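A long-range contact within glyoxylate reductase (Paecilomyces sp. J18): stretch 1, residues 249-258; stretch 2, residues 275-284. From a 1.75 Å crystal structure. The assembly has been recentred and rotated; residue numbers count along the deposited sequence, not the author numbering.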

ATOM      1  N   ASP A 249      -7.422 -12.864  -5.875  1.00 13.28           N
ATOM      2  CA  ASP A 249      -7.388 -13.554  -7.156  1.00 15.35           C
ATOM      3  C   ASP A 249      -8.334 -12.769  -8.076  1.00 13.71           C
ATOM      4  O   ASP A 249      -9.558 -12.960  -8.040  1.00 14.20           O
ATOM      5  CB  ASP A 249      -7.873 -15.009  -6.963  1.00 12.69           C
ATOM      6  CG  ASP A 249      -7.872 -15.802  -8.257  1.00 22.04           C
ATOM      7  OD1 ASP A 249      -7.806 -15.179  -9.326  1.00 17.66           O
ATOM      8  OD2 ASP A 249      -7.936 -17.058  -8.220  1.00 23.74           O
ATOM      9  N   GLU A 250      -7.775 -11.840  -8.851  1.00 13.75           N
ATOM     10  CA  GLU A 250      -8.615 -10.866  -9.554  1.00 14.56           C
ATOM     11  C   GLU A 250      -9.498 -11.559 -10.582  1.00 11.78           C
ATOM     12  O   GLU A 250     -10.625 -11.129 -10.850  1.00 15.06           O
ATOM     13  CB  GLU A 250      -7.723  -9.803 -10.210  1.00 13.57           C
ATOM     14  CG  GLU A 250      -8.454  -8.521 -10.594  1.00 15.53           C
ATOM     15  CD  GLU A 250      -7.448  -7.392 -10.877  1.00 18.32           C
ATOM     16  OE1 GLU A 250      -6.763  -7.003  -9.906  1.00 16.76           O
ATOM     17  OE2 GLU A 250      -7.303  -6.918 -12.051  1.00 18.41           O
ATOM     18  N   LYS A 251      -9.014 -12.654 -11.148  1.00 13.76           N
ATOM     19  CA  LYS A 251      -9.841 -13.374 -12.124  1.00 22.49           C
ATOM     20  C   LYS A 251     -11.032 -14.007 -11.419  1.00 17.81           C
ATOM     21  O   LYS A 251     -12.139 -14.008 -11.939  1.00 17.68           O
ATOM     22  CB  LYS A 251      -9.043 -14.425 -12.891  1.00 21.22           C
ATOM     23  CG  LYS A 251      -8.176 -13.856 -13.998  1.00 20.09           C
ATOM     24  CD  LYS A 251      -7.364 -14.959 -14.605  1.00 29.08           C
ATOM     25  CE  LYS A 251      -6.333 -14.392 -15.564  1.00 39.95           C
ATOM     26  NZ  LYS A 251      -5.361 -15.432 -16.002  1.00 47.87           N
ATOM     27  N   ALA A 252     -10.819 -14.504 -10.206  1.00 13.10           N
ATOM     28  CA  ALA A 252     -11.929 -15.043  -9.417  1.00 15.39           C
ATOM     29  C   ALA A 252     -12.912 -13.967  -8.958  1.00 14.33           C
ATOM     30  O   ALA A 252     -14.133 -14.192  -8.880  1.00 13.31           O
ATOM     31  CB  ALA A 252     -11.395 -15.810  -8.201  1.00 15.92           C
ATOM     32  N   LEU A 253     -12.386 -12.800  -8.644  1.00 15.06           N
ATOM     33  CA  LEU A 253     -13.206 -11.659  -8.272  1.00 10.45           C
ATOM     34  C   LEU A 253     -14.110 -11.290  -9.454  1.00 14.07           C
ATOM     35  O   LEU A 253     -15.322 -11.037  -9.277  1.00 13.82           O
ATOM     36  CB  LEU A 253     -12.290 -10.492  -7.871  1.00 11.75           C
ATOM     37  CG  LEU A 253     -13.059  -9.175  -7.665  1.00 10.91           C
ATOM     38  CD1 LEU A 253     -13.877  -9.257  -6.429  1.00 10.93           C
ATOM     39  CD2 LEU A 253     -12.040  -8.014  -7.589  1.00 12.52           C
ATOM     40  N   VAL A 254     -13.545 -11.285 -10.664  1.00 12.86           N
ATOM     41  CA  VAL A 254     -14.358 -10.980 -11.858  1.00 13.78           C
ATOM     42  C   VAL A 254     -15.499 -12.000 -12.033  1.00 16.52           C
ATOM     43  O   VAL A 254     -16.664 -11.626 -12.259  1.00 16.18           O
ATOM     44  CB  VAL A 254     -13.492 -10.886 -13.132  1.00 13.74           C
ATOM     45  CG1 VAL A 254     -14.402 -10.912 -14.406  1.00 20.28           C
ATOM     46  CG2 VAL A 254     -12.640  -9.590 -13.104  1.00 12.81           C
ATOM     47  N   ARG A 255     -15.194 -13.293 -11.915  1.00 16.74           N
ATOM     48  CA  ARG A 255     -16.265 -14.285 -12.002  1.00 14.61           C
ATOM     49  C   ARG A 255     -17.361 -14.103 -10.940  1.00 21.55           C
ATOM     50  O   ARG A 255     -18.531 -14.390 -11.187  1.00 19.33           O
ATOM     51  CB  ARG A 255     -15.692 -15.710 -11.915  1.00 16.59           C
ATOM     52  CG  ARG A 255     -14.651 -16.003 -12.991  1.00 21.56           C
ATOM     53  CD  ARG A 255     -14.333 -17.493 -13.080  1.00 24.50           C
ATOM     54  NE  ARG A 255     -13.602 -17.982 -11.907  1.00 27.90           N
ATOM     55  CZ  ARG A 255     -12.271 -17.950 -11.766  1.00 31.24           C
ATOM     56  NH1 ARG A 255     -11.500 -17.434 -12.713  1.00 25.01           N
ATOM     57  NH2 ARG A 255     -11.701 -18.441 -10.670  1.00 31.41           N
ATOM     58  N   ALA A 256     -16.971 -13.657  -9.749  1.00 15.47           N
ATOM     59  CA  ALA A 256     -17.898 -13.458  -8.657  1.00 15.26           C
ATOM     60  C   ALA A 256     -18.766 -12.213  -8.850  1.00 17.09           C
ATOM     61  O   ALA A 256     -19.925 -12.151  -8.426  1.00 17.33           O
ATOM     62  CB  ALA A 256     -17.112 -13.421  -7.299  1.00 12.23           C
ATOM     63  N   LEU A 257     -18.202 -11.211  -9.507  1.00 15.10           N
ATOM     64  CA  LEU A 257     -18.983 -10.045  -9.920  1.00 17.29           C
ATOM     65  C   LEU A 257     -19.972 -10.465 -10.993  1.00 20.24           C
ATOM     66  O   LEU A 257     -21.154 -10.060 -10.983  1.00 21.07           O
ATOM     67  CB  LEU A 257     -18.032  -8.975 -10.467  1.00 17.13           C
ATOM     68  CG  LEU A 257     -17.396  -8.119  -9.381  1.00 16.49           C
ATOM     69  CD1 LEU A 257     -16.171  -7.410  -9.904  1.00 19.77           C
ATOM     70  CD2 LEU A 257     -18.405  -7.061  -8.844  1.00 20.24           C
ATOM     71  N   GLU A 258     -19.491 -11.300 -11.908  1.00 19.00           N
ATOM     72  CA  GLU A 258     -20.310 -11.768 -13.031  1.00 24.89           C
ATOM     73  C   GLU A 258     -21.501 -12.621 -12.594  1.00 23.75           C
ATOM     74  O   GLU A 258     -22.572 -12.543 -13.190  1.00 29.50           O
ATOM     75  CB  GLU A 258     -19.460 -12.549 -14.035  1.00 31.35           C
ATOM     76  CG  GLU A 258     -18.497 -11.698 -14.865  1.00 41.61           C
ATOM     77  CD  GLU A 258     -17.559 -12.545 -15.734  1.00 53.34           C
ATOM     78  OE1 GLU A 258     -17.416 -13.773 -15.485  1.00 52.95           O
ATOM     79  OE2 GLU A 258     -16.957 -11.970 -16.670  1.00 59.35           O
ATOM     80  N   GLN A 275      -2.058  -2.860 -15.321  1.00 15.08           N
ATOM     81  CA  GLN A 275      -3.120  -3.565 -16.025  1.00 16.53           C
ATOM     82  C   GLN A 275      -4.256  -3.836 -15.052  1.00 18.34           C
ATOM     83  O   GLN A 275      -4.015  -3.998 -13.849  1.00 16.99           O
ATOM     84  CB  GLN A 275      -2.616  -4.880 -16.622  1.00 21.07           C
ATOM     85  CG  GLN A 275      -1.417  -4.731 -17.553  1.00 31.34           C
ATOM     86  CD  GLN A 275      -1.574  -3.577 -18.520  1.00 42.84           C
ATOM     87  OE1 GLN A 275      -2.649  -3.364 -19.080  1.00 48.10           O
ATOM     88  NE2 GLN A 275      -0.497  -2.816 -18.716  1.00 46.78           N
ATOM     89  N   VAL A 276      -5.487  -3.881 -15.554  1.00 19.81           N
ATOM     90  CA  VAL A 276      -6.656  -4.258 -14.750  1.00 17.46           C
ATOM     91  C   VAL A 276      -7.383  -5.361 -15.529  1.00 19.67           C
ATOM     92  O   VAL A 276      -7.496  -5.286 -16.771  1.00 20.81           O
ATOM     93  CB  VAL A 276      -7.616  -3.038 -14.565  1.00 11.57           C
ATOM     94  CG1 VAL A 276      -8.907  -3.435 -13.866  1.00 15.08           C
ATOM     95  CG2 VAL A 276      -6.899  -1.838 -13.864  1.00 15.26           C
ATOM     96  N   GLU A 277      -7.861  -6.405 -14.856  1.00 16.78           N
ATOM     97  CA  GLU A 277      -8.603  -7.438 -15.606  1.00 14.88           C
ATOM     98  C   GLU A 277      -9.732  -6.787 -16.392  1.00 18.48           C
ATOM     99  O   GLU A 277     -10.457  -5.957 -15.861  1.00 18.47           O
ATOM    100  CB  GLU A 277      -9.190  -8.517 -14.688  1.00 17.01           C
ATOM    101  CG  GLU A 277      -8.182  -9.508 -14.145  1.00 20.62           C
ATOM    102  CD  GLU A 277      -7.547 -10.355 -15.215  1.00 24.01           C
ATOM    103  OE1 GLU A 277      -8.274 -10.967 -16.025  1.00 25.70           O
ATOM    104  OE2 GLU A 277      -6.300 -10.418 -15.246  1.00 27.34           O
ATOM    105  N   PRO A 278      -9.882  -7.153 -17.674  1.00 21.52           N
ATOM    106  CA  PRO A 278     -10.875  -6.490 -18.528  1.00 24.22           C
ATOM    107  C   PRO A 278     -12.298  -6.531 -17.968  1.00 19.65           C
ATOM    108  O   PRO A 278     -12.961  -5.491 -17.941  1.00 22.37           O
ATOM    109  CB  PRO A 278     -10.812  -7.300 -19.828  1.00 27.35           C
ATOM    110  CG  PRO A 278      -9.475  -7.879 -19.855  1.00 27.15           C
ATOM    111  CD  PRO A 278      -9.141  -8.189 -18.400  1.00 23.18           C
ATOM    112  N   GLY A 279     -12.755  -7.696 -17.508  1.00 20.07           N
ATOM    113  CA  GLY A 279     -14.096  -7.809 -16.958  1.00 22.45           C
ATOM    114  C   GLY A 279     -14.295  -6.918 -15.752  1.00 22.92           C
ATOM    115  O   GLY A 279     -15.428  -6.573 -15.389  1.00 19.02           O
ATOM    116  N   LEU A 280     -13.196  -6.525 -15.123  1.00 21.71           N
ATOM    117  CA  LEU A 280     -13.279  -5.591 -14.003  1.00 17.04           C
ATOM    118  C   LEU A 280     -13.353  -4.138 -14.534  1.00 14.52           C
ATOM    119  O   LEU A 280     -14.267  -3.372 -14.204  1.00 16.43           O
ATOM    120  CB  LEU A 280     -12.059  -5.816 -13.117  1.00 20.64           C
ATOM    121  CG  LEU A 280     -11.996  -5.159 -11.766  1.00 21.09           C
ATOM    122  CD1 LEU A 280     -13.282  -5.460 -11.019  1.00 28.89           C
ATOM    123  CD2 LEU A 280     -10.794  -5.706 -10.984  1.00 16.60           C
ATOM    124  N   LEU A 281     -12.412  -3.788 -15.399  1.00 17.11           N
ATOM    125  CA  LEU A 281     -12.333  -2.442 -15.944  1.00 19.00           C
ATOM    126  C   LEU A 281     -13.611  -2.088 -16.667  1.00 15.92           C
ATOM    127  O   LEU A 281     -14.048  -0.935 -16.620  1.00 19.28           O
ATOM    128  CB  LEU A 281     -11.137  -2.334 -16.904  1.00 20.19           C
ATOM    129  CG  LEU A 281     -10.628  -0.939 -17.247  1.00 24.09           C
ATOM    130  CD1 LEU A 281     -10.372  -0.178 -15.966  1.00 22.68           C
ATOM    131  CD2 LEU A 281      -9.341  -1.055 -18.071  1.00 22.64           C
ATOM    132  N   ASN A 282     -14.256  -3.089 -17.275  1.00 17.24           N
ATOM    133  CA  ASN A 282     -15.389  -2.818 -18.172  1.00 23.53           C
ATOM    134  C   ASN A 282     -16.709  -2.844 -17.455  1.00 22.57           C
ATOM    135  O   ASN A 282     -17.742  -2.667 -18.076  1.00 19.72           O
ATOM    136  CB  ASN A 282     -15.450  -3.811 -19.341  1.00 21.91           C
ATOM    137  CG  ASN A 282     -14.209  -3.769 -20.217  1.00 21.66           C
ATOM    138  OD1 ASN A 282     -13.436  -2.806 -20.191  1.00 21.37           O
ATOM    139  ND2 ASN A 282     -14.004  -4.838 -21.000  1.00 26.60           N
ATOM    140  N   ASN A 283     -16.674  -3.061 -16.145  1.00 18.16           N
ATOM    141  CA  ASN A 283     -17.900  -3.176 -15.338  1.00 15.09           C
ATOM    142  C   ASN A 283     -18.305  -1.815 -14.724  1.00 17.60           C
ATOM    143  O   ASN A 283     -17.644  -1.314 -13.804  1.00 16.74           O
ATOM    144  CB  ASN A 283     -17.650  -4.205 -14.218  1.00 16.12           C
ATOM    145  CG  ASN A 283     -18.882  -4.515 -13.421  1.00 19.76           C
ATOM    146  OD1 ASN A 283     -19.855  -3.770 -13.443  1.00 18.81           O
ATOM    147  ND2 ASN A 283     -18.840  -5.616 -12.689  1.00 22.36           N
ATOM    148  N   PRO A 284     -19.406  -1.221 -15.207  1.00 20.11           N
ATOM    149  CA  PRO A 284     -19.706   0.150 -14.765  1.00 19.48           C
ATOM    150  C   PRO A 284     -20.291   0.165 -13.357  1.00 15.45           C
ATOM    151  O   PRO A 284     -20.496   1.252 -12.823  1.00 16.91           O
ATOM    152  CB  PRO A 284     -20.753   0.626 -15.783  1.00 18.48           C
ATOM    153  CG  PRO A 284     -21.459  -0.644 -16.183  1.00 22.91           C
ATOM    154  CD  PRO A 284     -20.406  -1.734 -16.168  1.00 25.16           C
TER
HETATM  155  O   HOH W   1      -4.638  -6.594 -12.609  1.00 18.50           O

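Stretch 1 is a loop residue, Asp249, followed by a helix that begins at Glu250 and runs past the end of the segment; stretch 2 is an extended lead-in, Gln275 to Glu277, that turns into a short helix at residues 278-281 and leaves it through Asn282 to Pro284. Both helices have their N-cap residue in view. Asp249 closes its helix start with a side-chain capping bond, Ala252 N to Asp249 OD1 at 3.2 Å, while Glu277 occupies the equivalent position before the second helix, its carbonyl accepting from the amides of Leu280 and Leu281. The backbones come near each other at Glu250 and Glu277, with CA atoms 7.0 Å apart, and closer at Val254 and Leu280, where the CA-CA distance falls to 5.9 Å. The contact buries 429 Å² in total.

One direct hydrogen bond joins the stretches: Glu277 N donates to Glu250 OE2 at 2.9 Å, nearly linear at 170°. A carboxylate from the first turn of one helix thus satisfies the backbone amide of Glu277, the residue at the N-cap position of the other helix. The same oxygen accepts from water 1 at 2.7 Å (water O to Glu250 OE2), and that water also donates to Gln275 O at 2.9 Å, so the extended lead-in is held at two points of its backbone. Glu250 OE1 is satisfied elsewhere in the structure.

Beyond this polar end the contact is largely apolar. The side chain of Leu280 fits as a knob into a hole formed by Glu250, Leu253, Val254 and Leu257, residues spaced along one side of the helix. Its CD2 lies 3.7 Å from Glu250 CG, the aliphatic part of that acid serving as one wall, and 4.3 Å from Leu253 CD2; its CD1 meets Leu257 CD1 at 3.7 Å. Val254 CG2 packs 3.8 Å from Leu280 CB and 3.9 Å from Glu277 CB. The other methyl of Val254, CG1, rests 4.0 Å from Gly279 CA, and the absence of a side chain there matters: an ideally placed CB on Gly279 would sit 2.7 Å from Val254 CG1, a clash.

Two further contacts involve polar side chains. Lys251 lays its CG 3.5 Å from Glu277 OE1, a contact of its alkyl chain, whereas Lys251 NZ, 5.2 Å from Glu277 OE2, is too far for a salt bridge. At the far end Asn283, its CB directed toward the first helix, brings ND2 to 4.1 Å from Leu257 CB, a van der Waals contact.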